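Long-range contacts in DNA repair protein RecO (Deinococcus radiodurans, PDB 1U5K), which probably takes part in DNA repair and in homologous recombination by the RecF pathway, and carries a bound zinc ion: residues A[4-10]-A[55-61]; A[20-24]-A[36-42]. All coordinates share one frame. Residue numbers count along the deposited sequence, not the author numbering.

Interaction 1: residues A[4-10]-A[55-61]; sequences RTANRSG and HVGVQVY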
loop_
_atom_site.group_PDB
_atom_site.type_symbol
_atom_site.label_atom_id
_atom_site.label_comp_id
_atom_site.label_asym_id
_atom_site.label_seq_id
_atom_site.Cartn_x
_atom_site.Cartn_y
_atom_site.Cartn_z
ATOM N N ARG A 4 0.212 29.495 -20.404
ATOM C CA ARG A 4 0.029 28.082 -20.071
ATOM C C ARG A 4 1.259 27.419 -19.458
ATOM O O ARG A 4 1.254 26.226 -19.145
ATOM C CB ARG A 4 -0.281 27.294 -21.339
ATOM C CG ARG A 4 -1.677 27.517 -21.852
ATOM C CD ARG A 4 -2.089 26.549 -22.938
ATOM N NE ARG A 4 -3.154 27.140 -23.745
ATOM C CZ ARG A 4 -4.412 27.323 -23.359
ATOM N NH1 ARG A 4 -4.800 26.946 -22.149
ATOM N NH2 ARG A 4 -5.291 27.891 -24.178
ATOM N N THR A 5 2.333 28.195 -19.388
ATOM C CA THR A 5 3.602 27.766 -18.826
ATOM C C THR A 5 3.748 28.499 -17.503
ATOM O O THR A 5 3.368 29.659 -17.402
ATOM C CB THR A 5 4.730 28.091 -19.819
ATOM O OG1 THR A 5 4.582 27.264 -20.981
ATOM C CG2 THR A 5 6.102 27.706 -19.272
ATOM N N ALA A 6 4.314 27.824 -16.508
ATOM C CA ALA A 6 4.411 28.338 -15.146
ATOM C C ALA A 6 5.682 27.804 -14.488
ATOM O O ALA A 6 6.086 26.668 -14.724
ATOM C CB ALA A 6 3.183 27.909 -14.357
ATOM N N ASN A 7 6.312 28.626 -13.659
ATOM C CA ASN A 7 7.409 28.184 -12.817
ATOM C C ASN A 7 6.847 27.731 -11.470
ATOM O O ASN A 7 5.940 28.356 -10.912
ATOM C CB ASN A 7 8.427 29.312 -12.643
ATOM C CG ASN A 7 9.160 29.638 -13.935
ATOM O OD1 ASN A 7 9.641 28.756 -14.644
ATOM N ND2 ASN A 7 9.260 30.922 -14.240
ATOM N N ARG A 8 7.343 26.586 -11.011
ATOM C CA ARG A 8 6.940 26.006 -9.740
ATOM C C ARG A 8 8.175 25.483 -9.023
ATOM O O ARG A 8 9.209 25.239 -9.639
ATOM C CB ARG A 8 5.921 24.897 -9.982
ATOM C CG ARG A 8 4.559 25.431 -10.393
ATOM C CD ARG A 8 3.743 25.826 -9.168
ATOM N NE ARG A 8 2.453 25.276 -9.513
ATOM C CZ ARG A 8 1.694 24.455 -8.827
ATOM N NH1 ARG A 8 1.908 24.075 -7.575
ATOM N NH2 ARG A 8 0.618 24.066 -9.485
ATOM N N SER A 9 8.061 25.295 -7.713
ATOM C CA SER A 9 9.190 24.879 -6.891
ATOM C C SER A 9 8.683 24.042 -5.713
ATOM O O SER A 9 7.765 24.427 -4.991
ATOM C CB SER A 9 9.944 26.111 -6.382
ATOM O OG SER A 9 11.142 25.734 -5.721
ATOM N N GLY A 10 9.238 22.850 -5.550
ATOM C CA GLY A 10 8.852 22.030 -4.421
ATOM C C GLY A 10 9.635 20.742 -4.389
ATOM O O GLY A 10 10.620 20.578 -5.105
ATOM N N HIS A 55 14.395 19.109 -3.584
ATOM C CA HIS A 55 13.668 20.361 -3.785
ATOM C C HIS A 55 14.091 20.819 -5.176
ATOM O O HIS A 55 15.274 21.079 -5.402
ATOM C CB HIS A 55 14.012 21.406 -2.707
ATOM C CG HIS A 55 13.125 22.614 -2.698
ATOM N ND1 HIS A 55 12.707 23.216 -1.532
ATOM C CD2 HIS A 55 12.542 23.311 -3.702
ATOM C CE1 HIS A 55 11.921 24.240 -1.818
ATOM N NE2 HIS A 55 11.792 24.310 -3.132
ATOM N N VAL A 56 13.142 20.854 -6.107
ATOM C CA VAL A 56 13.405 21.238 -7.487
ATOM C C VAL A 56 12.606 22.461 -7.909
ATOM O O VAL A 56 11.517 22.712 -7.394
ATOM C CB VAL A 56 13.137 20.087 -8.459
ATOM C CG1 VAL A 56 14.024 18.910 -8.115
ATOM C CG2 VAL A 56 11.656 19.696 -8.474
ATOM N N GLY A 57 13.176 23.227 -8.833
ATOM C CA GLY A 57 12.482 24.256 -9.586
ATOM C C GLY A 57 12.175 23.680 -10.957
ATOM O O GLY A 57 13.020 23.053 -11.597
ATOM N N VAL A 58 10.925 23.820 -11.375
ATOM C CA VAL A 58 10.468 23.243 -12.628
ATOM C C VAL A 58 9.663 24.278 -13.398
ATOM O O VAL A 58 8.883 25.031 -12.822
ATOM C CB VAL A 58 9.551 22.011 -12.454
ATOM C CG1 VAL A 58 10.352 20.803 -11.992
ATOM C CG2 VAL A 58 8.383 22.267 -11.517
ATOM N N GLN A 59 9.876 24.298 -14.707
ATOM C CA GLN A 59 8.978 24.983 -15.617
ATOM C C GLN A 59 8.027 23.944 -16.189
ATOM O O GLN A 59 8.437 22.975 -16.814
ATOM C CB GLN A 59 9.771 25.670 -16.727
ATOM C CG GLN A 59 8.914 26.457 -17.695
ATOM C CD GLN A 59 9.770 27.266 -18.637
ATOM O OE1 GLN A 59 10.058 28.425 -18.347
ATOM N NE2 GLN A 59 10.230 26.648 -19.718
ATOM N N VAL A 60 6.735 24.170 -16.002
ATOM C CA VAL A 60 5.748 23.206 -16.468
ATOM C C VAL A 60 4.771 23.835 -17.448
ATOM O O VAL A 60 4.394 25.002 -17.315
ATOM C CB VAL A 60 4.908 22.561 -15.338
ATOM C CG1 VAL A 60 5.733 21.523 -14.613
ATOM C CG2 VAL A 60 4.334 23.590 -14.397
ATOM N N TYR A 61 4.336 23.012 -18.394
ATOM C CA TYR A 61 3.366 23.415 -19.407
ATOM C C TYR A 61 2.075 22.626 -19.226
ATOM O O TYR A 61 2.105 21.401 -19.252
ATOM C CB TYR A 61 3.949 23.109 -20.787
ATOM C CG TYR A 61 2.967 23.256 -21.923
ATOM C CD1 TYR A 61 2.656 24.517 -22.427
ATOM C CD2 TYR A 61 2.390 22.145 -22.529
ATOM C CE1 TYR A 61 1.779 24.666 -23.500
ATOM C CE2 TYR A 61 1.503 22.281 -23.580
ATOM C CZ TYR A 61 1.177 23.556 -24.046
ATOM O OH TYR A 61 0.301 23.759 -25.093
HETATM O O HOH W 1 9.456 26.305 -2.862
#

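Interaction 2: residues A[20-24]-A[36-42]; sequences AGDII and AIARGGV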
loop_
_atom_site.group_PDB
_atom_site.type_symbol
_atom_site.label_atom_id
_atom_site.label_comp_id
_atom_site.label_asym_id
_atom_site.label_seq_id
_atom_site.Cartn_x
_atom_site.Cartn_y
_atom_site.Cartn_z
ATOM N N ALA A 20 7.364 3.567 -21.261
ATOM C CA ALA A 20 7.962 4.408 -22.296
ATOM C C ALA A 20 9.200 5.219 -21.916
ATOM O O ALA A 20 9.763 5.903 -22.771
ATOM C CB ALA A 20 6.918 5.362 -22.859
ATOM N N GLY A 21 9.627 5.187 -20.657
ATOM C CA GLY A 21 10.791 5.957 -20.253
ATOM C C GLY A 21 10.475 7.390 -19.856
ATOM O O GLY A 21 11.369 8.229 -19.733
ATOM N N ASP A 22 9.194 7.696 -19.686
ATOM C CA ASP A 22 8.792 8.958 -19.079
ATOM C C ASP A 22 8.955 8.882 -17.557
ATOM O O ASP A 22 8.971 7.799 -16.966
ATOM C CB ASP A 22 7.338 9.286 -19.424
ATOM C CG ASP A 22 7.053 9.264 -20.923
ATOM O OD1 ASP A 22 7.918 9.687 -21.721
ATOM O OD2 ASP A 22 5.978 8.828 -21.397
ATOM N N ILE A 23 9.069 10.042 -16.922
ATOM C CA ILE A 23 9.131 10.129 -15.465
ATOM C C ILE A 23 7.954 10.962 -14.991
ATOM O O ILE A 23 7.816 12.104 -15.405
ATOM C CB ILE A 23 10.440 10.753 -14.967
ATOM C CG1 ILE A 23 11.664 10.016 -15.497
ATOM C CG2 ILE A 23 10.464 10.771 -13.447
ATOM C CD1 ILE A 23 12.915 10.871 -15.463
ATOM N N ILE A 24 7.064 10.361 -14.212
ATOM C CA ILE A 24 5.900 11.027 -13.654
ATOM C C ILE A 24 6.207 11.306 -12.183
ATOM O O ILE A 24 6.526 10.406 -11.405
ATOM C CB ILE A 24 4.654 10.143 -13.775
ATOM C CG1 ILE A 24 4.255 9.909 -15.235
ATOM C CG2 ILE A 24 3.513 10.752 -12.989
ATOM C CD1 ILE A 24 3.028 9.028 -15.384
ATOM N N ALA A 36 3.144 15.953 -12.567
ATOM C CA ALA A 36 3.662 16.286 -13.883
ATOM C C ALA A 36 4.521 15.151 -14.435
ATOM O O ALA A 36 4.992 14.291 -13.693
ATOM C CB ALA A 36 4.492 17.546 -13.808
ATOM N N ILE A 37 4.730 15.169 -15.747
ATOM C CA ILE A 37 5.452 14.141 -16.489
ATOM C C ILE A 37 6.634 14.763 -17.223
ATOM O O ILE A 37 6.459 15.770 -17.905
ATOM C CB ILE A 37 4.508 13.426 -17.481
ATOM C CG1 ILE A 37 5.259 12.355 -18.277
ATOM C CG2 ILE A 37 3.858 14.386 -18.481
ATOM C CD1 ILE A 37 4.317 11.332 -18.901
ATOM N N ALA A 38 7.824 14.193 -17.063
ATOM C CA ALA A 38 8.991 14.543 -17.858
ATOM C C ALA A 38 9.115 13.498 -18.966
ATOM O O ALA A 38 9.489 12.346 -18.722
ATOM C CB ALA A 38 10.246 14.604 -16.994
ATOM N N ARG A 39 8.731 13.889 -20.178
ATOM C CA ARG A 39 8.676 12.959 -21.302
ATOM C C ARG A 39 10.087 12.611 -21.770
ATOM O O ARG A 39 11.000 13.434 -21.692
ATOM C CB ARG A 39 7.791 13.488 -22.431
ATOM C CG ARG A 39 6.316 13.370 -22.095
ATOM C CD ARG A 39 5.429 14.384 -22.802
ATOM N NE ARG A 39 4.090 14.504 -22.223
ATOM C CZ ARG A 39 3.136 13.587 -22.334
ATOM N NH1 ARG A 39 3.348 12.456 -22.997
ATOM N NH2 ARG A 39 1.950 13.795 -21.776
ATOM N N GLY A 40 10.252 11.351 -22.169
ATOM C CA GLY A 40 11.552 10.753 -22.408
ATOM C C GLY A 40 12.559 11.149 -21.348
ATOM O O GLY A 40 13.746 11.303 -21.641
ATOM N N GLY A 41 12.084 11.290 -20.113
ATOM C CA GLY A 41 12.874 11.862 -19.041
ATOM C C GLY A 41 14.022 11.013 -18.529
ATOM O O GLY A 41 15.052 11.555 -18.129
ATOM N N VAL A 42 13.858 9.693 -18.511
ATOM C CA VAL A 42 14.901 8.828 -17.967
ATOM C C VAL A 42 16.193 8.955 -18.775
ATOM O O VAL A 42 17.286 8.988 -18.208
ATOM C CB VAL A 42 14.454 7.355 -17.852
ATOM C CG1 VAL A 42 14.346 6.686 -19.216
ATOM C CG2 VAL A 42 15.411 6.586 -16.950
#

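Interaction 1: residues A[4-10]-A[55-61]
Strands 5-10 and 55-61 run antiparallel, their axes approaching to 4.7 Å at 162° between directions. Three hydrogen-bonded pairs fix the register: Ala6 N to Val60 O (2.9 Å) and Val60 N to Ala6 O (2.9 Å), Arg8 N to Val58 O and Val58 N to Arg8 O (both 2.8 Å), then Gly10 N to Val56 O (2.9 Å) and Val56 N to Gly10 O (2.7 Å). Thr5-Tyr61, Asn7-Gln59 and Ser9-Gly57 form the non-hydrogen-bonded pairs between. Val56, Val58 and Val60 share one face with Ala6 and with Arg8, whose CB lies 3.9 Å from Val58 CG2. On the other face Thr5 CG2 meets Gln59 CG at 3.5 Å. Where strand 55-61 begins, His55 NE2 donates to Ser9 OG (3.0 Å), and that hydroxyl also bonds Glu77 of strand 69-78. The buried valines thus point into the barrel, Ala6 and the end of Arg8 staying more open, while Thr5, Asn7, Ser9 and Gln59 make the other face mostly polar, with Tyr61 in cation-pi contact with Lys72.

Interaction 2: residues A[20-24]-A[36-42]
Ile23 reaches across with its CD1 to 3.3 Å from Gly41 C and 3.4 Å from Val42 N, while its CB lies 4.4 Å from Ala38 CB; Gly41 has no CB, which would run into both Ile23 CD1 and Ala38 O. Ile23 N to Ala38 O (3.0 Å) and Ala38 N to Ile23 O (2.7 Å) define an antiparallel hydrogen-bonded pair, followed by the non-hydrogen-bonded pair Ile24-Ile37, with CA atoms 4.2 Å apart. On the face of that second pair, Ile37 CD1 touches Ile24 CG1 at 3.9 Å and Asp22 CB at 3.7 Å. Beyond the strands, Asp22 OD1 accepts from Gly40 N (2.9 Å) and Gly21 O from Val42 N (3.1 Å, 173° at the hydrogen), fastening residues 40-42 to Gly21 and Asp22, which lead into strand 23-29. Positive phi at Gly21 (86°) and Gly40 (42°) suits both to glycine. This is the open end of a beta hairpin, strands 23-29 and 32-38, within the N-terminal OB-fold barrel of RecO.

Both interactions belong to the five-stranded barrel of the N-terminal OB fold, whose order is 5-17, 23-29, 32-38, 69-78, 55-61. Interaction 1 pairs the first strand in that order with the last, which is the evidence that the sheet closes; interaction 2 pairs two successive strands in the hairpin. Along the chain, 20-24 and 36-42 both fall between 4-10 and 55-61, so the hairpin is made within the span that the closure brackets. The centres stand about 15 Å apart, yet Val60 CG1 packs on Ala36 CB at 4.2 Å, joining the two through apolar side chains. Both lie away from the zinc-binding cysteines, so they concern the barrel itself.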